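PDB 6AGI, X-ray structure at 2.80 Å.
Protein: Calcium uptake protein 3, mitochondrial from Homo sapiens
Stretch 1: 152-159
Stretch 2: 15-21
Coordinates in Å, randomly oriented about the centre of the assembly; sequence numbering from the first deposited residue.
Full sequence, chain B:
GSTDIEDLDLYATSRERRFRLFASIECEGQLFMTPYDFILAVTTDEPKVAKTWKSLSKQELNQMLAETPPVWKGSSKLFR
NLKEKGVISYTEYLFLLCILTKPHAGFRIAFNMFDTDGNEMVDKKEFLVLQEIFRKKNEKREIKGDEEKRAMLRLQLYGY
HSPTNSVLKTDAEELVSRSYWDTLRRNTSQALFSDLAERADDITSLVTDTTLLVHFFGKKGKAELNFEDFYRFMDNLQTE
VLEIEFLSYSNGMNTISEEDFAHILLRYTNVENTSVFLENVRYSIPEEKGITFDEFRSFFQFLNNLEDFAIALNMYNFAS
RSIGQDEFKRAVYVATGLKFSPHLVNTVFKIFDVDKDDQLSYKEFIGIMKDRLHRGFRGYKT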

ATOM      1  N   MET B 152       6.029  36.289  -0.898  1.00 40.54           N
ATOM      2  CA  MET B 152       4.735  36.551  -1.521  1.00 46.57           C
ATOM      3  C   MET B 152       4.004  35.253  -1.834  1.00 32.57           C
ATOM      4  O   MET B 152       2.795  35.148  -1.616  1.00 38.13           O
ATOM      5  CB  MET B 152       4.916  37.386  -2.790  1.00 58.47           C
ATOM      6  CG  MET B 152       3.813  38.421  -3.032  1.00 68.76           C
ATOM      7  SD  MET B 152       4.088  39.259  -4.611  1.00 84.52           S
ATOM      8  CE  MET B 152       5.787  39.845  -4.433  1.00 77.66           C
ATOM      9  N   LEU B 153       4.719  34.243  -2.321  1.00 37.81           N
ATOM     10  CA  LEU B 153       4.048  32.982  -2.623  1.00 23.56           C
ATOM     11  C   LEU B 153       3.618  32.286  -1.339  1.00 36.59           C
ATOM     12  O   LEU B 153       2.551  31.657  -1.290  1.00 46.02           O
ATOM     13  CB  LEU B 153       4.980  32.102  -3.461  1.00 28.44           C
ATOM     14  CG  LEU B 153       4.709  30.660  -3.951  1.00 21.70           C
ATOM     15  CD1 LEU B 153       3.532  30.498  -4.906  1.00 21.47           C
ATOM     16  CD2 LEU B 153       5.956  30.036  -4.519  1.00 30.24           C
ATOM     17  N   ARG B 154       4.412  32.427  -0.275  1.00 40.86           N
ATOM     18  CA  ARG B 154       4.037  31.887   1.026  1.00 24.95           C
ATOM     19  C   ARG B 154       2.778  32.549   1.542  1.00 25.43           C
ATOM     20  O   ARG B 154       1.868  31.876   2.039  1.00 46.13           O
ATOM     21  CB  ARG B 154       5.182  32.096   2.001  1.00 26.42           C
ATOM     22  CG  ARG B 154       5.066  31.414   3.335  1.00 44.77           C
ATOM     23  CD  ARG B 154       6.393  31.544   4.096  1.00 47.68           C
ATOM     24  NE  ARG B 154       7.527  31.204   3.230  1.00 48.97           N
ATOM     25  CZ  ARG B 154       8.564  32.008   2.984  1.00 57.91           C
ATOM     26  NH1 ARG B 154       8.629  33.211   3.553  1.00 67.02           N
ATOM     27  NH2 ARG B 154       9.544  31.610   2.174  1.00 48.87           N
ATOM     28  N   LEU B 155       2.690  33.870   1.405  1.00 35.06           N
ATOM     29  CA  LEU B 155       1.459  34.569   1.749  1.00 37.67           C
ATOM     30  C   LEU B 155       0.288  34.052   0.933  1.00 35.94           C
ATOM     31  O   LEU B 155      -0.781  33.750   1.482  1.00 33.40           O
ATOM     32  CB  LEU B 155       1.631  36.072   1.542  1.00 28.86           C
ATOM     33  CG  LEU B 155       0.353  36.851   1.877  1.00 32.66           C
ATOM     34  CD1 LEU B 155       0.150  37.034   3.378  1.00 32.34           C
ATOM     35  CD2 LEU B 155       0.407  38.182   1.182  1.00 31.38           C
ATOM     36  N   GLN B 156       0.476  33.940  -0.386  1.00 29.04           N
ATOM     37  CA  GLN B 156      -0.616  33.498  -1.243  1.00 24.01           C
ATOM     38  C   GLN B 156      -1.154  32.151  -0.786  1.00 33.71           C
ATOM     39  O   GLN B 156      -2.370  31.914  -0.816  1.00 33.98           O
ATOM     40  CB  GLN B 156      -0.168  33.431  -2.702  1.00 27.27           C
ATOM     41  CG  GLN B 156      -0.329  34.756  -3.477  1.00 33.09           C
ATOM     42  CD  GLN B 156      -0.082  34.593  -4.969  1.00 25.59           C
ATOM     43  OE1 GLN B 156       0.265  33.512  -5.424  1.00 22.99           O
ATOM     44  NE2 GLN B 156      -0.241  35.665  -5.726  1.00 34.25           N
ATOM     45  N   LEU B 157      -0.258  31.251  -0.365  1.00 35.51           N
ATOM     46  CA  LEU B 157      -0.655  29.894  -0.015  1.00 21.44           C
ATOM     47  C   LEU B 157      -1.107  29.729   1.439  1.00 29.68           C
ATOM     48  O   LEU B 157      -1.945  28.858   1.707  1.00 21.33           O
ATOM     49  CB  LEU B 157       0.506  28.934  -0.309  1.00 21.47           C
ATOM     50  CG  LEU B 157       1.074  28.832  -1.736  1.00 20.51           C
ATOM     51  CD1 LEU B 157       2.360  28.055  -1.736  1.00 20.58           C
ATOM     52  CD2 LEU B 157       0.104  28.177  -2.705  1.00 19.67           C
ATOM     53  N   TYR B 158      -0.600  30.534   2.396  1.00 29.82           N
ATOM     54  CA  TYR B 158      -0.979  30.339   3.804  1.00 30.25           C
ATOM     55  C   TYR B 158      -1.417  31.562   4.601  1.00 25.84           C
ATOM     56  O   TYR B 158      -1.819  31.385   5.751  1.00 36.27           O
ATOM     57  CB  TYR B 158       0.149  29.653   4.606  1.00 28.39           C
ATOM     58  CG  TYR B 158       0.889  28.541   3.888  1.00 29.00           C
ATOM     59  CD1 TYR B 158       0.397  27.236   3.919  1.00 22.88           C
ATOM     60  CD2 TYR B 158       2.087  28.779   3.218  1.00 27.01           C
ATOM     61  CE1 TYR B 158       1.047  26.216   3.266  1.00 22.29           C
ATOM     62  CE2 TYR B 158       2.751  27.764   2.583  1.00 23.24           C
ATOM     63  CZ  TYR B 158       2.220  26.479   2.601  1.00 22.51           C
ATOM     64  OH  TYR B 158       2.881  25.450   1.960  1.00 22.19           O
ATOM     65  N   GLY B 159      -1.341  32.770   4.068  1.00 34.37           N
ATOM     66  CA  GLY B 159      -1.730  33.932   4.848  1.00 29.16           C
ATOM     67  C   GLY B 159      -0.630  34.395   5.792  1.00 44.72           C
ATOM     68  O   GLY B 159       0.546  34.047   5.630  1.00 51.58           O
TER
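Stretch 2 15-21: RERRFRL

Residues 15-21 form one continuous helical segment, with Phe19 N, Arg20 N and Leu21 N bonded to the carbonyl oxygens of Arg15, Glu16 and Arg17 at 2.9 to 3.0 Å. This helix crosses the helix of stretch 1 at 63°, measured between their N-to-C directions. The axes stay 11.4 Å apart at closest approach, so side chains rather than backbones make the contact, which buries 303 Å² in total. The nearest CA atoms are those of Leu157 and Glu16, 7.7 Å apart.

Glu16, Phe19 and Arg20 all direct their CA-to-CB bonds toward stretch 1, as expected of positions i, i+3 and i+4 on one helical face. Leu157 lies among them and gives the largest area of any residue here. Its CA-to-CB bond points sideways, but the m,t rotamer brings its end nearer: Leu157 CD2 comes within 4.1 Å of Phe19 CD2, and Leu157 CD1 lies 3.8 Å from Glu16 OE1. Phe19, with chi1 at 180° (t) and chi2 at 62°, sets its ring beside Leu157, which it meets obliquely. Glu16, with chi1 at -45° and chi2 at 168°, is extended beyond CB, and its carboxylate thus reaches past the leucine to the neighbourhood of Tyr158, whose OH is 4.5 Å from Glu16 OE1.

Arg20 covers the other part of the contact. With chi1 at -68° and chi2 at 175° its aliphatic portion is extended as far as CD, and Arg20 CD packs 3.9 Å from Leu153 CD1, a branch of a t,p leucine. Beyond CD the chain bends, with chi3 at 29°, between wells, and the guanidinium lies beside Gln156, whose m,t conformation brings its amide oxygen to the edge of the group, near its plane. Arg17, by contrast, points its CA-to-CB bond away, and Arg15, Arg18 and Leu21 make no contact with stretch 1.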

ATOM      1  N   ARG B  15       1.824  21.139  -7.256  1.00 16.97           N
ATOM      2  CA  ARG B  15       0.553  21.293  -6.544  1.00 19.41           C
ATOM      3  C   ARG B  15       0.245  22.760  -6.293  1.00 29.16           C
ATOM      4  O   ARG B  15      -0.904  23.188  -6.423  1.00 24.51           O
ATOM      5  CB  ARG B  15       0.565  20.534  -5.213  1.00 18.12           C
ATOM      6  CG  ARG B  15       0.637  19.059  -5.380  1.00 21.98           C
ATOM      7  CD  ARG B  15      -0.735  18.399  -5.344  1.00 36.60           C
ATOM      8  NE  ARG B  15      -0.751  17.053  -5.925  1.00 41.86           N
ATOM      9  CZ  ARG B  15       0.083  16.061  -5.594  1.00 47.15           C
ATOM     10  NH1 ARG B  15       1.047  16.239  -4.682  1.00 30.08           N
ATOM     11  NH2 ARG B  15      -0.039  14.871  -6.192  1.00 57.23           N
ATOM     12  N   GLU B  16       1.266  23.547  -5.945  1.00 12.80           N
ATOM     13  CA  GLU B  16       1.035  24.965  -5.714  1.00 13.94           C
ATOM     14  C   GLU B  16       0.670  25.686  -7.008  1.00 16.79           C
ATOM     15  O   GLU B  16      -0.250  26.519  -7.016  1.00 16.25           O
ATOM     16  CB  GLU B  16       2.271  25.588  -5.058  1.00 32.14           C
ATOM     17  CG  GLU B  16       2.811  24.718  -3.929  1.00 31.01           C
ATOM     18  CD  GLU B  16       4.190  25.108  -3.413  1.00 27.63           C
ATOM     19  OE1 GLU B  16       4.395  24.882  -2.197  1.00 41.64           O
ATOM     20  OE2 GLU B  16       5.047  25.630  -4.156  1.00 34.59           O
ATOM     21  N   ARG B  17       1.318  25.334  -8.129  1.00 21.54           N
ATOM     22  CA  ARG B  17       0.938  25.925  -9.406  1.00 17.86           C
ATOM     23  C   ARG B  17      -0.508  25.605  -9.771  1.00 31.08           C
ATOM     24  O   ARG B  17      -1.235  26.473 -10.276  1.00 41.49           O
ATOM     25  CB  ARG B  17       1.851  25.437 -10.534  1.00 38.73           C
ATOM     26  CG  ARG B  17       3.169  26.210 -10.677  1.00 42.44           C
ATOM     27  CD  ARG B  17       4.131  25.614 -11.695  1.00 32.96           C
ATOM     28  NE  ARG B  17       5.109  24.627 -11.246  1.00 40.53           N
ATOM     29  CZ  ARG B  17       5.290  23.437 -11.812  1.00 55.04           C
ATOM     30  NH1 ARG B  17       4.530  23.075 -12.837  1.00 35.91           N
ATOM     31  NH2 ARG B  17       6.242  22.624 -11.361  1.00 42.46           N
ATOM     32  N   ARG B  18      -0.949  24.358  -9.511  1.00 23.68           N
ATOM     33  CA  ARG B  18      -2.308  23.959  -9.870  1.00 19.81           C
ATOM     34  C   ARG B  18      -3.338  24.602  -8.955  1.00 32.84           C
ATOM     35  O   ARG B  18      -4.406  25.039  -9.418  1.00 35.43           O
ATOM     36  CB  ARG B  18      -2.443  22.447  -9.826  1.00 17.10           C
ATOM     37  CG  ARG B  18      -3.817  21.952 -10.275  1.00 14.49           C
ATOM     38  CD  ARG B  18      -3.769  20.541 -10.881  1.00 15.08           C
ATOM     39  NE  ARG B  18      -5.095  20.005 -11.175  1.00 21.76           N
ATOM     40  CZ  ARG B  18      -5.596  19.943 -12.412  1.00 34.81           C
ATOM     41  NH1 ARG B  18      -4.867  20.394 -13.426  1.00 38.37           N
ATOM     42  NH2 ARG B  18      -6.823  19.459 -12.642  1.00 33.19           N
ATOM     43  N   PHE B  19      -3.060  24.631  -7.648  1.00 33.17           N
ATOM     44  CA  PHE B  19      -3.915  25.375  -6.734  1.00 19.63           C
ATOM     45  C   PHE B  19      -4.119  26.784  -7.256  1.00 21.57           C
ATOM     46  O   PHE B  19      -5.256  27.260  -7.394  1.00 23.05           O
ATOM     47  CB  PHE B  19      -3.306  25.451  -5.343  1.00 13.80           C
ATOM     48  CG  PHE B  19      -4.161  26.210  -4.385  1.00 14.20           C
ATOM     49  CD1 PHE B  19      -5.425  25.770  -4.072  1.00 13.79           C
ATOM     50  CD2 PHE B  19      -3.742  27.445  -3.901  1.00 15.38           C
ATOM     51  CE1 PHE B  19      -6.232  26.486  -3.194  1.00 14.44           C
ATOM     52  CE2 PHE B  19      -4.534  28.178  -3.043  1.00 19.76           C
ATOM     53  CZ  PHE B  19      -5.794  27.704  -2.678  1.00 24.26           C
ATOM     54  N   ARG B  20      -3.009  27.462  -7.575  1.00 19.42           N
ATOM     55  CA  ARG B  20      -3.106  28.830  -8.062  1.00 22.06           C
ATOM     56  C   ARG B  20      -3.862  28.900  -9.384  1.00 27.91           C
ATOM     57  O   ARG B  20      -4.588  29.871  -9.631  1.00 26.13           O
ATOM     58  CB  ARG B  20      -1.714  29.423  -8.210  1.00 27.45           C
ATOM     59  CG  ARG B  20      -0.981  29.647  -6.891  1.00 20.12           C
ATOM     60  CD  ARG B  20       0.420  30.126  -7.182  1.00 23.24           C
ATOM     61  NE  ARG B  20       0.412  30.842  -8.445  1.00 37.55           N
ATOM     62  CZ  ARG B  20       0.755  32.107  -8.591  1.00 44.46           C
ATOM     63  NH1 ARG B  20       1.113  32.814  -7.538  1.00 49.24           N
ATOM     64  NH2 ARG B  20       0.713  32.659  -9.792  1.00 56.02           N
ATOM     65  N   LEU B  21      -3.713  27.889 -10.243  1.00 20.57           N
ATOM     66  CA  LEU B  21      -4.395  27.930 -11.530  1.00 22.04           C
ATOM     67  C   LEU B  21      -5.905  27.910 -11.356  1.00 31.92           C
ATOM     68  O   LEU B  21      -6.628  28.663 -12.024  1.00 25.29           O
ATOM     69  CB  LEU B  21      -3.957  26.748 -12.388  1.00 30.47           C
ATOM     70  CG  LEU B  21      -4.595  26.626 -13.763  1.00 27.43           C
ATOM     71  CD1 LEU B  21      -4.107  27.762 -14.652  1.00 32.06           C
ATOM     72  CD2 LEU B  21      -4.235  25.313 -14.363  1.00 23.26           C
TER